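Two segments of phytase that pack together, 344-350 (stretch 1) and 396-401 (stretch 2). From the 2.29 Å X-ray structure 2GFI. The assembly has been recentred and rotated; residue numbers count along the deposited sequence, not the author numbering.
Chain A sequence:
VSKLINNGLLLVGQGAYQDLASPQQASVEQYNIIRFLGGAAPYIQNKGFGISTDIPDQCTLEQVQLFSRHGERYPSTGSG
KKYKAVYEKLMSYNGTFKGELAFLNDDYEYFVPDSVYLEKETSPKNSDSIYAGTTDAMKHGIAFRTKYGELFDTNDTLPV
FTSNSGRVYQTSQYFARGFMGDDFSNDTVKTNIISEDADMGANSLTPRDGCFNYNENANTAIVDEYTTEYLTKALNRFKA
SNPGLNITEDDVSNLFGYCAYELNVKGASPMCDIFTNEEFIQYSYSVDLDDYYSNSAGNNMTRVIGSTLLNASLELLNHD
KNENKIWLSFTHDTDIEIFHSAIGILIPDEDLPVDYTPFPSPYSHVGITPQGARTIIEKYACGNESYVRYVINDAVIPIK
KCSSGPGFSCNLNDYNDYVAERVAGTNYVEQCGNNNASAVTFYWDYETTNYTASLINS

Stretch 1 (344-350) GILIPDE
Stretch 2, residues 396-401: VIPIKK

An irregular segment of phytase and the end region of a strand with the loop after it, far apart in sequence, meet through a small apolar contact in which a few branched aliphatic side chains do the work and no hydrogen bond crosses between them. The pair illustrates how segments can be joined mainly by side-chain packing, without hydrogen bonds: 251 Å² is buried, both sides summed, and the touching parts run 49° apart. Register is set by Ile345 and Ile399, whose CA atoms lie 5.6 Å from each other.

Stretch 1 leaves a helix at Gly344, whose positive phi (74/21) favours glycine. Ile345 (-97/-19) and Leu346 (-122/26) follow, before Ile347 (-105/128) and Pro348 (-69/157) extend the chain out of reach; Asp349 turns back to -65/-36. Stretch 2 enters from a strand and stays extended through Ile397 (-115/98), Pro398 (-62/148), Ile399 (-79/130) and Lys400 (-52/123).

Ile345 is the centre of the contact. Its CA-to-CB bond points toward stretch 2, and with chi1 p and chi2 t its beta-branched side chain offers two apolar arms: CD1 lies 3.8 Å from CG2 of Ile397, CG2 3.7 Å from CG1 of Ile399. Ile397 (m, m) points back toward stretch 1, and its CG2 also receives CD2 of Leu346 at 3.9 Å; the isobutyl group of Leu346 (m, t) carries that methyl in from a sideways start. The CA-to-CB bond of Ile399 (m, t) points sideways; that of Pro398 points away, leaving its backbone O 4.3 Å from CG2 of Ile345. Ile397, Pro398 and Ile399 are buried, which suits apolar side chains.

Charged Asp349 and Lys400 suit the exposed margin. Both start sideways, but their ends come nearer, Lys400 all t and Asp349 with chi1 m, placing NZ of Lys400 4.4 Å from OD1 of Asp349, beyond salt-bridge distance.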

# COMPACT_ATOMS: atom_id res chain seq x y z
N GLY A 344 -33.60 2.67 -2.70
CA GLY A 344 -33.53 2.60 -4.14
C GLY A 344 -32.30 3.18 -4.81
O GLY A 344 -32.32 3.45 -5.99
N ILE A 345 -31.21 3.34 -4.09
CA ILE A 345 -29.98 3.84 -4.71
C ILE A 345 -28.99 2.73 -5.14
O ILE A 345 -28.08 2.96 -5.94
CB ILE A 345 -29.31 4.87 -3.79
CG1 ILE A 345 -29.00 4.23 -2.43
CG2 ILE A 345 -30.22 6.06 -3.65
CD1 ILE A 345 -28.12 5.10 -1.55
N LEU A 346 -29.14 1.55 -4.58
CA LEU A 346 -28.25 0.45 -4.94
C LEU A 346 -29.04 -0.74 -5.49
O LEU A 346 -28.59 -1.89 -5.46
CB LEU A 346 -27.35 0.08 -3.77
CG LEU A 346 -26.25 1.12 -3.51
CD1 LEU A 346 -25.59 0.86 -2.18
CD2 LEU A 346 -25.20 1.13 -4.64
N ILE A 347 -30.22 -0.42 -6.05
CA ILE A 347 -31.17 -1.41 -6.57
C ILE A 347 -31.13 -1.43 -8.11
O ILE A 347 -31.27 -0.40 -8.75
CB ILE A 347 -32.62 -1.10 -6.01
CG1 ILE A 347 -32.61 -0.96 -4.49
CG2 ILE A 347 -33.65 -2.14 -6.47
CD1 ILE A 347 -31.87 -2.06 -3.74
N PRO A 348 -30.96 -2.60 -8.72
CA PRO A 348 -30.95 -2.69 -10.18
C PRO A 348 -32.36 -2.41 -10.73
O PRO A 348 -33.34 -2.59 -10.00
CB PRO A 348 -30.56 -4.15 -10.45
CG PRO A 348 -31.03 -4.87 -9.29
CD PRO A 348 -30.81 -3.92 -8.08
N ASP A 349 -32.45 -1.98 -11.99
CA ASP A 349 -33.75 -1.73 -12.65
C ASP A 349 -34.57 -2.98 -12.82
O ASP A 349 -35.81 -2.94 -12.75
CB ASP A 349 -33.53 -1.16 -14.04
CG ASP A 349 -33.07 0.28 -14.01
OD1 ASP A 349 -33.45 1.01 -13.05
OD2 ASP A 349 -32.33 0.74 -14.92
N GLU A 350 -33.86 -4.07 -13.09
CA GLU A 350 -34.49 -5.36 -13.33
C GLU A 350 -34.00 -6.44 -12.37
O GLU A 350 -32.95 -6.32 -11.74
CB GLU A 350 -34.34 -5.79 -14.81
CG GLU A 350 -33.02 -5.42 -15.48
CD GLU A 350 -32.83 -6.03 -16.89
OE1 GLU A 350 -33.83 -6.61 -17.46
OE2 GLU A 350 -31.68 -5.93 -17.44
N VAL A 396 -20.02 7.85 -1.04
CA VAL A 396 -21.23 8.60 -1.34
C VAL A 396 -21.86 7.85 -2.46
O VAL A 396 -21.20 7.53 -3.45
CB VAL A 396 -20.96 10.06 -1.77
CG1 VAL A 396 -22.27 10.73 -2.22
CG2 VAL A 396 -20.23 10.86 -0.64
N ILE A 397 -23.14 7.54 -2.30
CA ILE A 397 -23.95 6.96 -3.38
C ILE A 397 -25.03 7.95 -3.76
O ILE A 397 -26.05 8.03 -3.07
CB ILE A 397 -24.57 5.60 -2.95
CG1 ILE A 397 -23.49 4.67 -2.33
CG2 ILE A 397 -25.34 4.95 -4.11
CD1 ILE A 397 -22.38 4.17 -3.29
N PRO A 398 -24.82 8.73 -4.82
CA PRO A 398 -25.83 9.69 -5.22
C PRO A 398 -27.16 9.03 -5.62
O PRO A 398 -27.19 7.89 -6.10
CB PRO A 398 -25.18 10.41 -6.41
CG PRO A 398 -23.68 10.24 -6.19
CD PRO A 398 -23.63 8.79 -5.69
N ILE A 399 -28.26 9.74 -5.36
CA ILE A 399 -29.56 9.29 -5.79
C ILE A 399 -29.67 9.63 -7.25
O ILE A 399 -29.40 10.74 -7.64
CB ILE A 399 -30.67 10.00 -5.02
CG1 ILE A 399 -30.51 9.75 -3.53
CG2 ILE A 399 -32.02 9.55 -5.55
CD1 ILE A 399 -31.35 10.66 -2.69
N LYS A 400 -30.07 8.65 -8.04
CA LYS A 400 -30.28 8.84 -9.45
C LYS A 400 -31.21 10.04 -9.72
O LYS A 400 -32.37 10.09 -9.24
CB LYS A 400 -30.87 7.57 -10.05
CG LYS A 400 -30.98 7.60 -11.55
CD LYS A 400 -31.69 6.34 -12.02
CE LYS A 400 -32.15 6.51 -13.45
NZ LYS A 400 -32.68 5.22 -14.00
N LYS A 401 -30.68 10.98 -10.49
CA LYS A 401 -31.41 12.15 -10.92
C LYS A 401 -31.70 13.07 -9.74
O LYS A 401 -32.45 14.03 -9.90
CB LYS A 401 -32.72 11.79 -11.61
CG LYS A 401 -32.54 10.91 -12.81
CD LYS A 401 -33.81 10.91 -13.70
CE LYS A 401 -33.71 9.82 -14.79
NZ LYS A 401 -34.79 9.97 -15.84